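Local structure of galactan 1,3-beta-galactosidase (7BYV) at residues Gln3-Ala8 with Ala288-Val293; Val81-Val86 with Gln243-Leu248; Arg137-Phe142 with Ala151-Ala156. The protein is an exo-beta-1,3-galactanase of glycoside hydrolase family 43 that probably releases galactose from beta-1,3-galactan, and joins its catalytic domain to a carbohydrate-binding module. The protein carries 1 engineered substitution. All coordinates share one frame; numbering follows the deposited sequence.

Interaction 1: residues Gln3-Ala8 with Ala288-Val293; sequences QIVSGA and ADVWSV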
loop_
_atom_site.group_PDB
_atom_site.type_symbol
_atom_site.label_atom_id
_atom_site.label_comp_id
_atom_site.label_asym_id
_atom_site.label_seq_id
_atom_site.Cartn_x
_atom_site.Cartn_y
_atom_site.Cartn_z
ATOM N N GLN A 3 -2.691 14.826 6.092
ATOM C CA GLN A 3 -2.577 14.458 4.700
ATOM C C GLN A 3 -2.079 13.031 4.569
ATOM O O GLN A 3 -1.186 12.600 5.299
ATOM C CB GLN A 3 -1.646 15.428 3.989
ATOM C CG GLN A 3 -2.383 16.674 3.603
ATOM C CD GLN A 3 -1.549 17.920 3.588
ATOM O OE1 GLN A 3 -0.511 18.015 4.259
ATOM N NE2 GLN A 3 -2.004 18.904 2.818
ATOM N N ILE A 4 -2.685 12.296 3.647
ATOM C CA ILE A 4 -2.213 10.972 3.281
ATOM C C ILE A 4 -1.234 11.184 2.136
ATOM O O ILE A 4 -1.619 11.638 1.058
ATOM C CB ILE A 4 -3.374 10.042 2.899
ATOM C CG1 ILE A 4 -4.234 9.762 4.130
ATOM C CG2 ILE A 4 -2.859 8.727 2.337
ATOM C CD1 ILE A 4 -5.709 9.989 3.901
ATOM N N VAL A 5 0.034 10.879 2.382
ATOM C CA VAL A 5 1.135 11.217 1.475
ATOM C C VAL A 5 1.834 9.906 1.123
ATOM O O VAL A 5 2.747 9.444 1.819
ATOM C CB VAL A 5 2.093 12.237 2.101
ATOM C CG1 VAL A 5 3.203 12.610 1.157
ATOM C CG2 VAL A 5 1.325 13.472 2.511
ATOM N N SER A 6 1.399 9.283 0.031
ATOM C CA SER A 6 1.860 7.942 -0.306
ATOM C C SER A 6 3.322 7.946 -0.738
ATOM O O SER A 6 3.723 8.699 -1.634
ATOM C CB SER A 6 0.990 7.363 -1.410
ATOM O OG SER A 6 -0.326 7.194 -0.922
ATOM N N GLY A 7 4.121 7.084 -0.115
ATOM C CA GLY A 7 5.528 6.964 -0.411
ATOM C C GLY A 7 6.409 7.553 0.665
ATOM O O GLY A 7 7.565 7.134 0.812
ATOM N N ALA A 8 5.888 8.510 1.420
ATOM C CA ALA A 8 6.639 9.071 2.523
ATOM C C ALA A 8 6.687 8.075 3.681
ATOM O O ALA A 8 5.858 7.165 3.791
ATOM C CB ALA A 8 6.022 10.394 2.959
ATOM N N ALA A 288 -3.459 10.564 -6.182
ATOM C CA ALA A 288 -3.345 11.763 -5.365
ATOM C C ALA A 288 -2.093 11.640 -4.510
ATOM O O ALA A 288 -2.081 10.878 -3.537
ATOM C CB ALA A 288 -4.586 11.944 -4.494
ATOM N N ASP A 289 -1.035 12.382 -4.877
ATOM C CA ASP A 289 0.179 12.372 -4.061
ATOM C C ASP A 289 -0.121 12.846 -2.648
ATOM O O ASP A 289 0.509 12.386 -1.687
ATOM C CB ASP A 289 1.280 13.268 -4.658
ATOM C CG ASP A 289 1.695 12.870 -6.064
ATOM O OD1 ASP A 289 1.790 11.655 -6.366
ATOM O OD2 ASP A 289 1.925 13.786 -6.880
ATOM N N VAL A 290 -1.055 13.784 -2.507
ATOM C CA VAL A 290 -1.399 14.376 -1.223
ATOM C C VAL A 290 -2.909 14.514 -1.187
ATOM O O VAL A 290 -3.507 15.088 -2.104
ATOM C CB VAL A 290 -0.722 15.747 -1.015
ATOM C CG1 VAL A 290 -1.258 16.429 0.247
ATOM C CG2 VAL A 290 0.788 15.599 -0.958
ATOM N N TRP A 291 -3.531 13.969 -0.150
ATOM C CA TRP A 291 -4.981 14.031 -0.084
ATOM C C TRP A 291 -5.423 13.906 1.364
ATOM O O TRP A 291 -4.639 13.549 2.246
ATOM C CB TRP A 291 -5.640 12.970 -0.975
ATOM C CG TRP A 291 -5.364 11.520 -0.641
ATOM C CD1 TRP A 291 -4.245 10.809 -0.953
ATOM C CD2 TRP A 291 -6.253 10.598 0.014
ATOM N NE1 TRP A 291 -4.369 9.513 -0.515
ATOM C CE2 TRP A 291 -5.593 9.359 0.079
ATOM C CE3 TRP A 291 -7.531 10.708 0.571
ATOM C CZ2 TRP A 291 -6.171 8.236 0.671
ATOM C CZ3 TRP A 291 -8.102 9.585 1.154
ATOM C CH2 TRP A 291 -7.423 8.371 1.199
ATOM N N SER A 292 -6.681 14.251 1.593
ATOM C CA SER A 292 -7.254 14.288 2.922
ATOM C C SER A 292 -8.549 13.496 2.910
ATOM O O SER A 292 -9.252 13.445 1.894
ATOM C CB SER A 292 -7.511 15.723 3.369
ATOM O OG SER A 292 -8.342 16.385 2.430
ATOM N N VAL A 293 -8.846 12.850 4.034
ATOM C CA VAL A 293 -10.065 12.066 4.178
ATOM C C VAL A 293 -10.825 12.602 5.379
ATOM O O VAL A 293 -10.231 12.876 6.433
ATOM C CB VAL A 293 -9.781 10.558 4.326
ATOM C CG1 VAL A 293 -8.876 10.286 5.498
ATOM C CG2 VAL A 293 -11.068 9.801 4.503
HETATM O O HOH W 1 2.541 10.999 -2.587
#

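Interaction 2: residues Val81-Val86 with Gln243-Leu248; sequences VERPKV and QNAFDL. With GAL (beta-D-galactopyranose), chain C.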
loop_
_atom_site.group_PDB
_atom_site.type_symbol
_atom_site.label_atom_id
_atom_site.label_comp_id
_atom_site.label_asym_id
_atom_site.label_seq_id
_atom_site.Cartn_x
_atom_site.Cartn_y
_atom_site.Cartn_z
ATOM N N VAL A 81 4.232 -14.822 9.181
ATOM C CA VAL A 81 2.884 -14.405 9.560
ATOM C C VAL A 81 2.555 -13.150 8.759
ATOM O O VAL A 81 3.088 -12.073 9.046
ATOM C CB VAL A 81 2.755 -14.142 11.064
ATOM C CG1 VAL A 81 1.420 -13.432 11.399
ATOM C CG2 VAL A 81 2.900 -15.438 11.831
ATOM N N GLU A 82 1.668 -13.280 7.772
ATOM C CA GLU A 82 1.448 -12.225 6.797
ATOM C C GLU A 82 -0.019 -11.846 6.713
ATOM O O GLU A 82 -0.910 -12.657 6.982
ATOM C CB GLU A 82 1.949 -12.641 5.433
ATOM C CG GLU A 82 3.441 -12.820 5.433
ATOM C CD GLU A 82 4.008 -13.115 4.067
ATOM O OE1 GLU A 82 3.223 -13.480 3.162
ATOM O OE2 GLU A 82 5.248 -12.987 3.914
ATOM N N ARG A 83 -0.246 -10.590 6.343
ATOM C CA ARG A 83 -1.553 -10.009 6.070
ATOM C C ARG A 83 -2.552 -10.339 7.167
ATOM O O ARG A 83 -3.505 -11.082 6.926
ATOM C CB ARG A 83 -2.075 -10.496 4.719
ATOM C CG ARG A 83 -1.021 -10.478 3.647
ATOM C CD ARG A 83 -1.579 -10.559 2.216
ATOM N NE ARG A 83 -0.523 -10.276 1.245
ATOM C CZ ARG A 83 -0.331 -9.076 0.695
ATOM N NH1 ARG A 83 -1.152 -8.078 1.006
ATOM N NH2 ARG A 83 0.663 -8.874 -0.172
ATOM N N PRO A 84 -2.374 -9.826 8.381
ATOM C CA PRO A 84 -3.400 -10.032 9.408
ATOM C C PRO A 84 -4.681 -9.294 9.042
ATOM O O PRO A 84 -4.654 -8.134 8.617
ATOM C CB PRO A 84 -2.756 -9.466 10.680
ATOM C CG PRO A 84 -1.749 -8.494 10.195
ATOM C CD PRO A 84 -1.235 -9.043 8.894
ATOM N N LYS A 85 -5.802 -9.988 9.191
ATOM C CA LYS A 85 -7.119 -9.399 9.037
ATOM C C LYS A 85 -7.894 -9.639 10.321
ATOM O O LYS A 85 -7.636 -10.610 11.040
ATOM C CB LYS A 85 -7.860 -9.994 7.847
ATOM C CG LYS A 85 -7.104 -9.864 6.561
ATOM C CD LYS A 85 -7.118 -8.436 6.037
ATOM C CE LYS A 85 -6.169 -8.296 4.859
ATOM N NZ LYS A 85 -4.771 -8.215 5.333
ATOM N N VAL A 86 -8.825 -8.739 10.620
ATOM C CA VAL A 86 -9.572 -8.817 11.868
ATOM C C VAL A 86 -10.994 -8.338 11.604
ATOM O O VAL A 86 -11.194 -7.208 11.148
ATOM C CB VAL A 86 -8.924 -7.993 13.000
ATOM C CG1 VAL A 86 -9.940 -7.703 14.086
ATOM C CG2 VAL A 86 -7.747 -8.736 13.599
ATOM N N GLN A 243 1.165 -2.939 -3.994
ATOM C CA GLN A 243 0.430 -4.182 -4.026
ATOM C C GLN A 243 -0.691 -4.066 -3.014
ATOM O O GLN A 243 -0.460 -3.636 -1.879
ATOM C CB GLN A 243 1.327 -5.382 -3.709
ATOM C CG GLN A 243 0.689 -6.691 -4.110
ATOM C CD GLN A 243 1.414 -7.911 -3.595
ATOM O OE1 GLN A 243 2.088 -7.872 -2.564
ATOM N NE2 GLN A 243 1.275 -9.010 -4.315
ATOM N N ASN A 244 -1.894 -4.455 -3.433
ATOM C CA ASN A 244 -3.075 -4.363 -2.582
ATOM C C ASN A 244 -2.819 -4.935 -1.195
ATOM O O ASN A 244 -2.128 -5.949 -1.041
ATOM C CB ASN A 244 -4.238 -5.104 -3.230
ATOM C CG ASN A 244 -5.557 -4.746 -2.615
ATOM O OD1 ASN A 244 -5.836 -3.573 -2.337
ATOM N ND2 ASN A 244 -6.388 -5.757 -2.388
ATOM N N ALA A 245 -3.391 -4.282 -0.179
ATOM C CA ALA A 245 -3.350 -4.844 1.168
ATOM C C ALA A 245 -4.754 -4.863 1.733
ATOM O O ALA A 245 -5.233 -5.896 2.209
ATOM C CB ALA A 245 -2.417 -4.051 2.091
ATOM N N PHE A 246 -5.421 -3.721 1.663
ATOM C CA PHE A 246 -6.761 -3.610 2.203
ATOM C C PHE A 246 -7.526 -2.603 1.376
ATOM O O PHE A 246 -6.937 -1.670 0.829
ATOM C CB PHE A 246 -6.750 -3.174 3.660
ATOM C CG PHE A 246 -8.032 -3.428 4.346
ATOM C CD1 PHE A 246 -8.353 -4.713 4.778
ATOM C CD2 PHE A 246 -8.940 -2.405 4.539
ATOM C CE1 PHE A 246 -9.557 -4.974 5.413
ATOM C CE2 PHE A 246 -10.151 -2.663 5.170
ATOM C CZ PHE A 246 -10.456 -3.957 5.604
ATOM N N ASP A 247 -8.836 -2.795 1.278
ATOM C CA ASP A 247 -9.675 -1.885 0.508
ATOM C C ASP A 247 -10.826 -1.452 1.393
ATOM O O ASP A 247 -11.724 -2.249 1.685
ATOM C CB ASP A 247 -10.168 -2.528 -0.783
ATOM C CG ASP A 247 -9.039 -3.127 -1.582
ATOM O OD1 ASP A 247 -8.187 -2.362 -2.088
ATOM O OD2 ASP A 247 -8.976 -4.372 -1.685
ATOM N N LEU A 248 -10.794 -0.196 1.826
ATOM C CA LEU A 248 -11.693 0.213 2.885
ATOM C C LEU A 248 -12.815 1.069 2.321
ATOM O O LEU A 248 -12.539 2.064 1.641
ATOM C CB LEU A 248 -10.930 0.983 3.963
ATOM C CG LEU A 248 -11.772 1.514 5.125
ATOM C CD1 LEU A 248 -12.094 0.386 6.104
ATOM C CD2 LEU A 248 -11.049 2.675 5.810
HETATM C C1 GAL C . 4.299 -12.449 -2.349
HETATM C C2 GAL C . 3.283 -11.888 -1.259
HETATM C C3 GAL C . 3.973 -11.225 -0.089
HETATM C C4 GAL C . 5.154 -12.101 0.369
HETATM C C5 GAL C . 6.237 -12.120 -0.759
HETATM C C6 GAL C . 7.253 -13.306 -0.747
HETATM O O2 GAL C . 2.352 -10.961 -1.760
HETATM O O3 GAL C . 3.049 -11.105 0.994
HETATM O O4 GAL C . 4.703 -13.441 0.704
HETATM O O5 GAL C . 5.683 -12.020 -2.137
HETATM O O6 GAL C . 8.104 -13.288 -1.906
HETATM O O HOH W 2 0.722 -6.066 -0.385
#

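Interaction 3: residues Arg137-Phe142 with Ala151-Ala156; sequences RDESIF and AYLLYA. With GAL (beta-D-galactopyranose), chain C; GAL (beta-D-galactopyranose), chain B.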
loop_
_atom_site.group_PDB
_atom_site.type_symbol
_atom_site.label_atom_id
_atom_site.label_comp_id
_atom_site.label_asym_id
_atom_site.label_seq_id
_atom_site.Cartn_x
_atom_site.Cartn_y
_atom_site.Cartn_z
ATOM N N ARG A 137 -2.138 -19.161 0.817
ATOM C CA ARG A 137 -1.003 -18.268 1.017
ATOM C C ARG A 137 -1.556 -16.874 1.243
ATOM O O ARG A 137 -2.071 -16.588 2.345
ATOM C CB ARG A 137 -0.009 -18.401 -0.142
ATOM C CG ARG A 137 1.033 -19.471 0.093
ATOM C CD ARG A 137 1.646 -19.972 -1.201
ATOM N NE ARG A 137 2.456 -21.170 -0.975
ATOM C CZ ARG A 137 2.063 -22.410 -1.276
ATOM N NH1 ARG A 137 0.874 -22.633 -1.828
ATOM N NH2 ARG A 137 2.858 -23.436 -1.014
ATOM N N ASP A 138 -1.509 -15.966 0.258
ATOM C CA ASP A 138 -2.099 -14.641 0.456
ATOM C C ASP A 138 -3.599 -14.771 0.696
ATOM O O ASP A 138 -4.304 -15.473 -0.037
ATOM C CB ASP A 138 -1.833 -13.728 -0.744
ATOM C CG ASP A 138 -0.430 -13.084 -0.711
ATOM O OD1 ASP A 138 0.427 -13.487 0.105
ATOM O OD2 ASP A 138 -0.172 -12.175 -1.520
ATOM N N GLU A 139 -4.085 -14.125 1.752
ATOM C CA GLU A 139 -5.483 -14.239 2.115
ATOM C C GLU A 139 -6.013 -12.888 2.550
ATOM O O GLU A 139 -5.271 -11.909 2.667
ATOM C CB GLU A 139 -5.717 -15.278 3.220
ATOM C CG GLU A 139 -4.773 -15.205 4.381
ATOM C CD GLU A 139 -4.865 -13.896 5.139
ATOM O OE1 GLU A 139 -5.995 -13.470 5.470
ATOM O OE2 GLU A 139 -3.804 -13.285 5.392
ATOM N N SER A 140 -7.319 -12.876 2.816
ATOM C CA SER A 140 -8.090 -11.729 3.278
ATOM C C SER A 140 -9.415 -12.244 3.834
ATOM O O SER A 140 -9.836 -13.366 3.545
ATOM C CB SER A 140 -8.335 -10.720 2.151
ATOM O OG SER A 140 -8.951 -9.550 2.662
ATOM N N ILE A 141 -10.064 -11.410 4.640
ATOM C CA ILE A 141 -11.349 -11.734 5.246
ATOM C C ILE A 141 -12.338 -10.674 4.811
ATOM O O ILE A 141 -12.079 -9.477 4.975
ATOM C CB ILE A 141 -11.265 -11.782 6.782
ATOM C CG1 ILE A 141 -10.261 -12.842 7.267
ATOM C CG2 ILE A 141 -12.619 -12.009 7.357
ATOM C CD1 ILE A 141 -10.614 -14.261 6.886
ATOM N N PHE A 142 -13.455 -11.098 4.243
ATOM C CA PHE A 142 -14.528 -10.179 3.919
ATOM C C PHE A 142 -15.662 -10.432 4.884
ATOM O O PHE A 142 -16.075 -11.582 5.064
ATOM C CB PHE A 142 -15.032 -10.346 2.488
ATOM C CG PHE A 142 -16.222 -9.486 2.174
ATOM C CD1 PHE A 142 -16.107 -8.111 2.155
ATOM C CD2 PHE A 142 -17.462 -10.054 1.922
ATOM C CE1 PHE A 142 -17.205 -7.307 1.876
ATOM C CE2 PHE A 142 -18.576 -9.252 1.637
ATOM C CZ PHE A 142 -18.442 -7.875 1.616
ATOM N N ALA A 151 -18.988 -14.072 7.044
ATOM C CA ALA A 151 -17.608 -13.775 6.717
ATOM C C ALA A 151 -17.080 -14.780 5.699
ATOM O O ALA A 151 -17.509 -15.934 5.664
ATOM C CB ALA A 151 -16.742 -13.800 7.971
ATOM N N TYR A 152 -16.134 -14.335 4.876
ATOM C CA TYR A 152 -15.569 -15.168 3.827
ATOM C C TYR A 152 -14.052 -15.064 3.840
ATOM O O TYR A 152 -13.496 -13.972 4.005
ATOM C CB TYR A 152 -16.109 -14.764 2.452
ATOM C CG TYR A 152 -17.618 -14.850 2.340
ATOM C CD1 TYR A 152 -18.437 -13.889 2.927
ATOM C CD2 TYR A 152 -18.226 -15.898 1.662
ATOM C CE1 TYR A 152 -19.815 -13.973 2.831
ATOM C CE2 TYR A 152 -19.600 -15.987 1.569
ATOM C CZ TYR A 152 -20.392 -15.018 2.147
ATOM O OH TYR A 152 -21.769 -15.096 2.047
ATOM N N LEU A 153 -13.384 -16.208 3.681
ATOM C CA LEU A 153 -11.949 -16.228 3.455
ATOM C C LEU A 153 -11.684 -16.160 1.954
ATOM O O LEU A 153 -12.253 -16.934 1.185
ATOM C CB LEU A 153 -11.323 -17.482 4.067
ATOM C CG LEU A 153 -9.816 -17.715 3.871
ATOM C CD1 LEU A 153 -8.943 -16.729 4.690
ATOM C CD2 LEU A 153 -9.433 -19.177 4.154
ATOM N N LEU A 154 -10.862 -15.199 1.547
ATOM C CA LEU A 154 -10.358 -15.056 0.182
ATOM C C LEU A 154 -8.893 -15.473 0.189
ATOM O O LEU A 154 -8.115 -14.917 0.965
ATOM C CB LEU A 154 -10.486 -13.606 -0.300
ATOM C CG LEU A 154 -11.687 -12.784 0.199
ATOM C CD1 LEU A 154 -11.568 -11.327 -0.251
ATOM C CD2 LEU A 154 -13.035 -13.354 -0.240
ATOM N N TYR A 155 -8.508 -16.441 -0.646
ATOM C CA TYR A 155 -7.159 -16.989 -0.521
ATOM C C TYR A 155 -6.613 -17.543 -1.839
ATOM O O TYR A 155 -7.352 -18.057 -2.678
ATOM C CB TYR A 155 -7.106 -18.061 0.570
ATOM C CG TYR A 155 -8.131 -19.177 0.488
ATOM C CD1 TYR A 155 -9.485 -18.931 0.637
ATOM C CD2 TYR A 155 -7.731 -20.481 0.324
ATOM C CE1 TYR A 155 -10.414 -19.951 0.593
ATOM C CE2 TYR A 155 -8.647 -21.512 0.276
ATOM C CZ TYR A 155 -9.991 -21.245 0.417
ATOM O OH TYR A 155 -10.908 -22.288 0.380
ATOM N N ALA A 156 -5.294 -17.408 -2.006
ATOM C CA ALA A 156 -4.557 -17.956 -3.143
ATOM C C ALA A 156 -4.198 -19.411 -2.850
ATOM O O ALA A 156 -3.395 -19.685 -1.954
ATOM C CB ALA A 156 -3.296 -17.134 -3.381
HETATM C C1 GAL C . 4.299 -12.449 -2.349
HETATM C C2 GAL C . 3.283 -11.888 -1.259
HETATM C C3 GAL C . 3.973 -11.225 -0.089
HETATM C C4 GAL C . 5.154 -12.101 0.369
HETATM C C5 GAL C . 6.237 -12.120 -0.759
HETATM C C6 GAL C . 7.253 -13.306 -0.747
HETATM O O2 GAL C . 2.352 -10.961 -1.760
HETATM O O3 GAL C . 3.049 -11.105 0.994
HETATM O O4 GAL C . 4.703 -13.441 0.704
HETATM O O5 GAL C . 5.683 -12.020 -2.137
HETATM O O6 GAL C . 8.104 -13.288 -1.906
HETATM C C1 GAL B . 4.650 -16.518 -5.556
HETATM C C2 GAL B . 4.204 -15.115 -5.055
HETATM C C3 GAL B . 4.860 -14.753 -3.671
HETATM C C4 GAL B . 4.702 -15.898 -2.609
HETATM C C5 GAL B . 5.071 -17.257 -3.223
HETATM C C6 GAL B . 4.741 -18.493 -2.322
HETATM O O2 GAL B . 4.502 -14.074 -6.002
HETATM O O3 GAL B . 4.267 -13.596 -3.107
HETATM O O4 GAL B . 3.359 -15.940 -2.047
HETATM O O5 GAL B . 4.385 -17.484 -4.506
HETATM O O6 GAL B . 5.292 -19.731 -2.853
HETATM O O HOH W 3 -1.204 -20.667 -2.861
#

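Interaction 1: residues Gln3-Ala8 with Ala288-Val293
With CG1 anti to its carbonyl carbon (chi1 -67°), Ile4 brings both branches against the indole of Trp291, which is itself set between backbone N and carbonyl carbon, a torsion (chi1 62°) that brings the end of the indole nearer Ile4. CD1 sits over the six-membered ring, 3.5 Å from its centroid and 8° off the ring normal, a clean CH-pi contact. CG2 comes against the NE1 corner of the indole, 3.3 Å from Trp291 NE1. The same Ile4 CD1 also touches Val293 CG1 at 3.6 Å, so one methyl serves two partners.

Beneath the side chains the backbones form an antiparallel hydrogen-bonded pair. Ile4 N gives Trp291 O a short, nearly straight bond of 2.7 Å; the return bond, Trp291 N to Ile4 O, is 3.2 Å and bent, its donor tilted out of the carbonyl plane. Gln3 passes Val290, whose side chain lies on the face away from Trp291, with Gln3 CG 3.5 Å from Val290 CG1. From Val5 to Ala8 the chain makes a type II turn, and here a water takes over, donating to Ser6 O at 2.8 Å and to Asp289 O at 2.6 Å.

This short sheet, completed by strand 299-302, lies where the five-bladed propeller meets the C-terminal beta sandwich. Trp273 of the propeller accepts a bond from Trp291 NE1 and donates one to Ser6 OG, while the Asp289 carboxylate points to the sandwich, bonded to Tyr359, Ser395 and Tyr428.

The apolar contact with the indole and the two backbone bonds thus hold the same Ile4-Trp291 pair, while the buried polar groups of Trp291 and Asp289 find their mates in the two flanking domains.

Interaction 2: residues Val81-Val86 with Gln243-Leu248
Arg83 and Gln243 meet at the centre of the five-bladed beta propeller of family 43, where the sugar-binding site lies. Their strands, 81-86 and 243-248, are edge strands of two different blades; they run almost parallel (7°), but with axes 8.8 Å apart, so side chains have to span the gap. Arg83 does so with a chain extended from CG to NE (chi2 -163°). Its NH2 comes to 3.0 Å from Gln243 OE1, the oxygen lying at the edge of the guanidinium while the amide plane stands 82° to it. The other nitrogen, NH1, makes a weak bond of 3.1 Å to Asn244 O, and a water bridges Arg83 NH2 to the same carbonyl.

The galactose of chain C is held between these blades. Arg83 NH2 donates to its O2 at 3.1 Å, a bond to which Gln243 NE2 adds a weak one. Glu82 holds the next hydroxyls round the ring: OE1 accepts from the sugar O4 at 2.9 Å and from O3 at 3.2 Å, and Tyr106 bonds OE2. Second-shell groups steady the Gln243 amide, with Trp261 on OE1 and Ser204 on NE2.

Away from the sugar, a classic beta bulge at Ala245 and Phe246, both facing Met257, interrupts the regular pairing of strand 243-250. The side chains of Lys85 and Phe246 run antiparallel alongside each other, Lys85 CD at the ring edge, 4.1 Å from Phe246 CD1, while Lys85 NZ bonds to Ala23 O on the edge strand of the intervening blade.

Interaction 3: residues Arg137-Phe142 with Ala151-Ala156
Ile141 and Leu153 mark the tightly packed part of this beta hairpin, their CD1 methyls meeting at 3.7 Å. Phe142 and Tyr152 project together from the other face, CD1 of Tyr152 meeting the edge of the Phe142 ring. The antiparallel ladder between them is regular: Leu154 N bonds Ser140 O at 2.9 Å and 174°, and Tyr152 N bonds Phe142 O at 2.8 Å.

Toward the sugar the backbone pairing continues, Arg137 N reaching Ala156 O at 3.1 Å, but the side-chain packing gives way to water and sugar. The extended Arg137 chain leads off past the chain B galactose, CD 3.6 Å from its C6; NH1 forms a salt bridge with Asp135 and shares a water with Ala156 O, and NH2 bonds to Tyr106 O. Asp138, with CG beside the backbone N (chi1 -81°), accepts a bond from O2 of the chain C galactose on OD2 at 2.8 Å. With an alanine here, that sugar hydroxyl and the Ala189 N-H would probably both lose their acceptor. OD2 is thus shared between hydroxyl and amide, with Arg83 NE at long range, a setting that would probably polarise the carboxylate toward that oxygen.

Interactions 2 and 3 share one site: their centres are 9 Å apart and both touch the chain C galactose. Where they meet, Arg83 NE faces Asp138 OD2 at 3.4 Å, a long, weak ion pair, and O2 of the sugar is bonded by Arg83 NH2 from one contact and Asp138 OD2 from the other. The site continues into the chain B galactose, whose O3 is linked to C1 of the chain C sugar, and only the 137-142 segment follows it there. Interaction 1 stands apart, its centre 19 Å from that of interaction 2 and 27 Å from that of interaction 3, at the junction with the binding module. Along the chain, 3 nests inside 2 and 2 inside 1.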